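Local coordinates for Non-canonical purine NTP pyrophosphatase (Coxiella burnetii, PDB 3TQU), which probably hydrolyses non-canonical purine nucleoside triphosphates such as XTP, dITP and ITP to monophosphate and diphosphate, keeping them out of DNA and RNA, at residues 57-60 with 61-65; 85-88 with 89-92. All blocks are in the same frame, centred on the assembly; numbering follows the deposited sequence.

Interaction 1 of 2, residues 57-60 with 61-65; sequences ARHA and AKQTG
His59 and Gln63, one helical turn apart, meet through a methylene laid over an imidazole face. Gln63 CG stands 4.2 Å from the centroid of the His59 ring and 23° off its normal, a CH-pi contact displaced toward the rim, where CE1 is the nearest ring atom at 3.8 Å. The amide beyond does not stack squarely, since its plane is turned 36° from the imidazole. With chi1 at 176° the imidazole is set beside its own carbonyl carbon, where Gln63 CG can lie over it. NE2, next to CE1 in the ring, is hydrogen-bonded to the carbonyl O of Pro40, a second point that should limit rotation of the imidazole. Both side chains belong to the last turns of helix 49-64, whose i to i+4 backbone bonds include Lys62 N to Arg58 O at 2.9 Å and Gln63 N to His59 O at 3.1 Å. Near the end of the helix Ala60 O takes two donors from opposite faces of its carbonyl plane: Thr64 N at 3.0 Å and the hydroxyl Thr64 OG1 at 2.7 Å. That hydroxyl also accepts from Leu66 N, so it links the final turn to the chain beyond Gly65, which leaves helical geometry with positive phi. Ala57, Ala60 and Ala61 pack their methyls on strand 68-77, whereas the Arg58 guanidinium reaches Ser47 and Glu51 of the second subunit.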
loop_
_atom_site.group_PDB
_atom_site.type_symbol
_atom_site.label_atom_id
_atom_site.label_comp_id
_atom_site.label_asym_id
_atom_site.label_seq_id
_atom_site.Cartn_x
_atom_site.Cartn_y
_atom_site.Cartn_z
ATOM N N ALA A 57 -11.509 4.641 -3.010
ATOM C CA ALA A 57 -11.188 5.969 -2.502
ATOM C C ALA A 57 -11.023 6.976 -3.640
ATOM O O ALA A 57 -11.512 8.102 -3.557
ATOM C CB ALA A 57 -9.937 5.925 -1.630
ATOM N N ARG A 58 -10.336 6.571 -4.703
ATOM C CA ARG A 58 -10.135 7.458 -5.843
ATOM C C ARG A 58 -11.463 7.835 -6.483
ATOM O O ARG A 58 -11.656 8.976 -6.907
ATOM C CB ARG A 58 -9.226 6.824 -6.894
ATOM C CG ARG A 58 -8.999 7.739 -8.091
ATOM C CD ARG A 58 -8.606 6.980 -9.346
ATOM N NE ARG A 58 -7.323 6.298 -9.219
ATOM C CZ ARG A 58 -7.184 4.978 -9.240
ATOM N NH1 ARG A 58 -8.248 4.204 -9.378
ATOM N NH2 ARG A 58 -5.986 4.432 -9.122
ATOM N N HIS A 59 -12.369 6.865 -6.559
ATOM C CA HIS A 59 -13.697 7.085 -7.120
ATOM C C HIS A 59 -14.447 8.133 -6.310
ATOM O O HIS A 59 -14.967 9.106 -6.860
ATOM C CB HIS A 59 -14.480 5.770 -7.142
ATOM C CG HIS A 59 -15.891 5.911 -7.624
ATOM N ND1 HIS A 59 -16.205 6.336 -8.895
ATOM C CD2 HIS A 59 -17.070 5.668 -7.005
ATOM C CE1 HIS A 59 -17.518 6.354 -9.039
ATOM N NE2 HIS A 59 -18.066 5.954 -7.905
ATOM N N ALA A 60 -14.494 7.931 -4.997
ATOM C CA ALA A 60 -15.193 8.850 -4.110
ATOM C C ALA A 60 -14.619 10.262 -4.201
ATOM O O ALA A 60 -15.364 11.247 -4.236
ATOM C CB ALA A 60 -15.146 8.341 -2.675
ATOM N N ALA A 61 -13.293 10.360 -4.243
ATOM C CA ALA A 61 -12.622 11.654 -4.315
ATOM C C ALA A 61 -12.913 12.351 -5.638
ATOM O O ALA A 61 -13.119 13.564 -5.686
ATOM C CB ALA A 61 -11.114 11.487 -4.132
ATOM N N LYS A 62 -12.918 11.569 -6.711
ATOM C CA LYS A 62 -13.181 12.093 -8.041
ATOM C C LYS A 62 -14.561 12.740 -8.111
ATOM O O LYS A 62 -14.713 13.855 -8.609
ATOM C CB LYS A 62 -13.078 10.971 -9.073
ATOM C CG LYS A 62 -13.191 11.436 -10.512
ATOM C CD LYS A 62 -13.224 10.251 -11.460
ATOM C CE LYS A 62 -13.191 10.705 -12.907
ATOM N NZ LYS A 62 -11.936 11.444 -13.209
ATOM N N GLN A 63 -15.567 12.037 -7.604
ATOM C CA GLN A 63 -16.944 12.504 -7.705
ATOM C C GLN A 63 -17.270 13.653 -6.752
ATOM O O GLN A 63 -18.073 14.528 -7.082
ATOM C CB GLN A 63 -17.917 11.346 -7.475
ATOM C CG GLN A 63 -17.625 10.133 -8.328
ATOM C CD GLN A 63 -17.424 10.493 -9.785
ATOM O OE1 GLN A 63 -16.482 10.026 -10.426
ATOM N NE2 GLN A 63 -18.311 11.324 -10.320
ATOM N N THR A 64 -16.653 13.653 -5.574
ATOM C CA THR A 64 -16.995 14.632 -4.544
ATOM C C THR A 64 -16.094 15.866 -4.535
ATOM O O THR A 64 -16.513 16.941 -4.109
ATOM C CB THR A 64 -16.993 14.000 -3.139
ATOM O OG1 THR A 64 -15.669 13.558 -2.813
ATOM C CG2 THR A 64 -17.952 12.822 -3.084
ATOM N N GLY A 65 -14.858 15.712 -5.000
ATOM C CA GLY A 65 -13.904 16.806 -4.963
ATOM C C GLY A 65 -13.247 16.958 -3.601
ATOM O O GLY A 65 -12.476 17.892 -3.376
#

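Interaction 2 of 2, residues 85-88 with 89-92; sequences GVFS and SRYA
Phe87 and Arg90 close a type I turn, Arg90 N bonding to Phe87 O at 3.0 Å with the donor well above the Phe87 carbonyl plane. The preceding type I turn, Gly85 to Ser88, overlaps it at Phe87 and Ser88 and is closed by Ser88 N to Gly85 O, also at 3.0 Å. This earlier turn is reinforced by Ser88 OG, which donates in the carbonyl plane to Gly85 O at 2.7 Å and accepts from Leu75 N. Across the turns Arg90 folds back, bent at chi3 (-72°), and its NH2 gives a nearly straight bond to Val86 O (3.1 Å, 172° at the hydrogen). Val86 O lies in the guanidinium plane, yet the donor approaches from above the carbonyl. Phe87 CD1 lies over one face of the Arg90 guanidinium, offset toward its rim and 3.4 Å from CZ, with the two planes 22° apart. Water 2 lies at the guanidinium edge, accepting from Arg90 NE at 2.7 Å and donating to Val86 O; it is also hydrogen-bonded to Ser89 OG. Water 1 joins Val86 O to Ser89 N, so Val86 O receives three donors. The loop connects strand 68-77 to helix 98-112. Val86 rests on helix 49-64 close to the metal ligand Asp72, while Tyr91 lies against Val105 and Ala108 of helix 98-112, forms a cation-pi pair with Lys104 and touches Tyr159, predicted to bind the substrate.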
loop_
_atom_site.group_PDB
_atom_site.type_symbol
_atom_site.label_atom_id
_atom_site.label_comp_id
_atom_site.label_asym_id
_atom_site.label_seq_id
_atom_site.Cartn_x
_atom_site.Cartn_y
_atom_site.Cartn_z
ATOM N N GLY A 85 -9.229 -14.525 0.098
ATOM C CA GLY A 85 -8.618 -13.248 -0.240
ATOM C C GLY A 85 -9.610 -12.180 -0.666
ATOM O O GLY A 85 -10.546 -11.866 0.069
ATOM N N VAL A 86 -9.407 -11.614 -1.853
ATOM C CA VAL A 86 -10.300 -10.572 -2.349
ATOM C C VAL A 86 -11.651 -11.148 -2.768
ATOM O O VAL A 86 -12.586 -10.409 -3.068
ATOM C CB VAL A 86 -9.673 -9.766 -3.513
ATOM C CG1 VAL A 86 -8.479 -8.962 -3.013
ATOM C CG2 VAL A 86 -9.271 -10.680 -4.660
ATOM N N PHE A 87 -11.743 -12.474 -2.782
ATOM C CA PHE A 87 -12.997 -13.158 -3.075
ATOM C C PHE A 87 -13.672 -13.612 -1.786
ATOM O O PHE A 87 -14.547 -14.475 -1.810
ATOM C CB PHE A 87 -12.755 -14.362 -3.989
ATOM C CG PHE A 87 -12.051 -14.014 -5.268
ATOM C CD1 PHE A 87 -12.770 -13.637 -6.391
ATOM C CD2 PHE A 87 -10.669 -14.056 -5.345
ATOM C CE1 PHE A 87 -12.121 -13.312 -7.570
ATOM C CE2 PHE A 87 -10.015 -13.732 -6.520
ATOM C CZ PHE A 87 -10.743 -13.360 -7.634
ATOM N N SER A 88 -13.256 -13.032 -0.662
ATOM C CA SER A 88 -13.815 -13.388 0.644
ATOM C C SER A 88 -15.341 -13.327 0.645
ATOM O O SER A 88 -16.005 -14.214 1.182
ATOM C CB SER A 88 -13.258 -12.481 1.750
ATOM O OG SER A 88 -11.938 -12.855 2.127
ATOM N N SER A 89 -15.893 -12.278 0.044
ATOM C CA SER A 89 -17.341 -12.091 0.027
ATOM C C SER A 89 -18.024 -12.916 -1.065
ATOM O O SER A 89 -19.221 -13.197 -0.981
ATOM C CB SER A 89 -17.684 -10.609 -0.143
ATOM O OG SER A 89 -17.175 -10.108 -1.368
ATOM N N ARG A 90 -17.258 -13.308 -2.079
ATOM C CA ARG A 90 -17.807 -14.019 -3.235
ATOM C C ARG A 90 -17.535 -15.521 -3.186
ATOM O O ARG A 90 -17.923 -16.262 -4.090
ATOM C CB ARG A 90 -17.224 -13.447 -4.529
ATOM C CG ARG A 90 -17.709 -12.050 -4.882
ATOM C CD ARG A 90 -16.905 -11.471 -6.042
ATOM N NE ARG A 90 -15.548 -11.109 -5.638
ATOM C CZ ARG A 90 -14.593 -10.720 -6.477
ATOM N NH1 ARG A 90 -14.837 -10.647 -7.779
ATOM N NH2 ARG A 90 -13.389 -10.410 -6.016
ATOM N N TYR A 91 -16.881 -15.964 -2.118
ATOM C CA TYR A 91 -16.333 -17.315 -2.049
ATOM C C TYR A 91 -17.354 -18.439 -2.239
ATOM O O TYR A 91 -17.017 -19.504 -2.756
ATOM C CB TYR A 91 -15.571 -17.506 -0.735
ATOM C CG TYR A 91 -14.643 -18.696 -0.734
ATOM C CD1 TYR A 91 -13.621 -18.803 -1.668
ATOM C CD2 TYR A 91 -14.776 -19.705 0.210
ATOM C CE1 TYR A 91 -12.765 -19.885 -1.670
ATOM C CE2 TYR A 91 -13.924 -20.790 0.218
ATOM C CZ TYR A 91 -12.920 -20.875 -0.724
ATOM O OH TYR A 91 -12.070 -21.954 -0.719
ATOM N N ALA A 92 -18.596 -18.209 -1.825
ATOM C CA ALA A 92 -19.629 -19.236 -1.944
ATOM C C ALA A 92 -20.694 -18.869 -2.973
ATOM O O ALA A 92 -21.841 -19.293 -2.866
ATOM C CB ALA A 92 -20.269 -19.512 -0.586
HETATM O O HOH W 1 -14.266 -9.804 -0.587
HETATM O O HOH W 2 -15.288 -10.802 -3.006
#

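In the fold
Interactions 1 and 2 do not touch: their centres are 25 Å apart and their nearest atoms about 14 Å. Both are partly buried, but they hold different elements. Interaction 1 finishes helix 49-64, with buried alanines toward the central sheet and the exposed Lys62 and Gln63 on the surface; residues 85-92 form the later, irregular connection from strand 68-77 to helix 98-112. Regular i to i+4 bonding dominates the first, while the second depends on tight turns, an arginine and ordered water. Helix 49-64 connects them indirectly, since Val86 packs on its earlier part. Interaction 2 is nearer the bound calcium ion, with the Ser89 side chain about 5 Å away, against about 13 Å for Ala57.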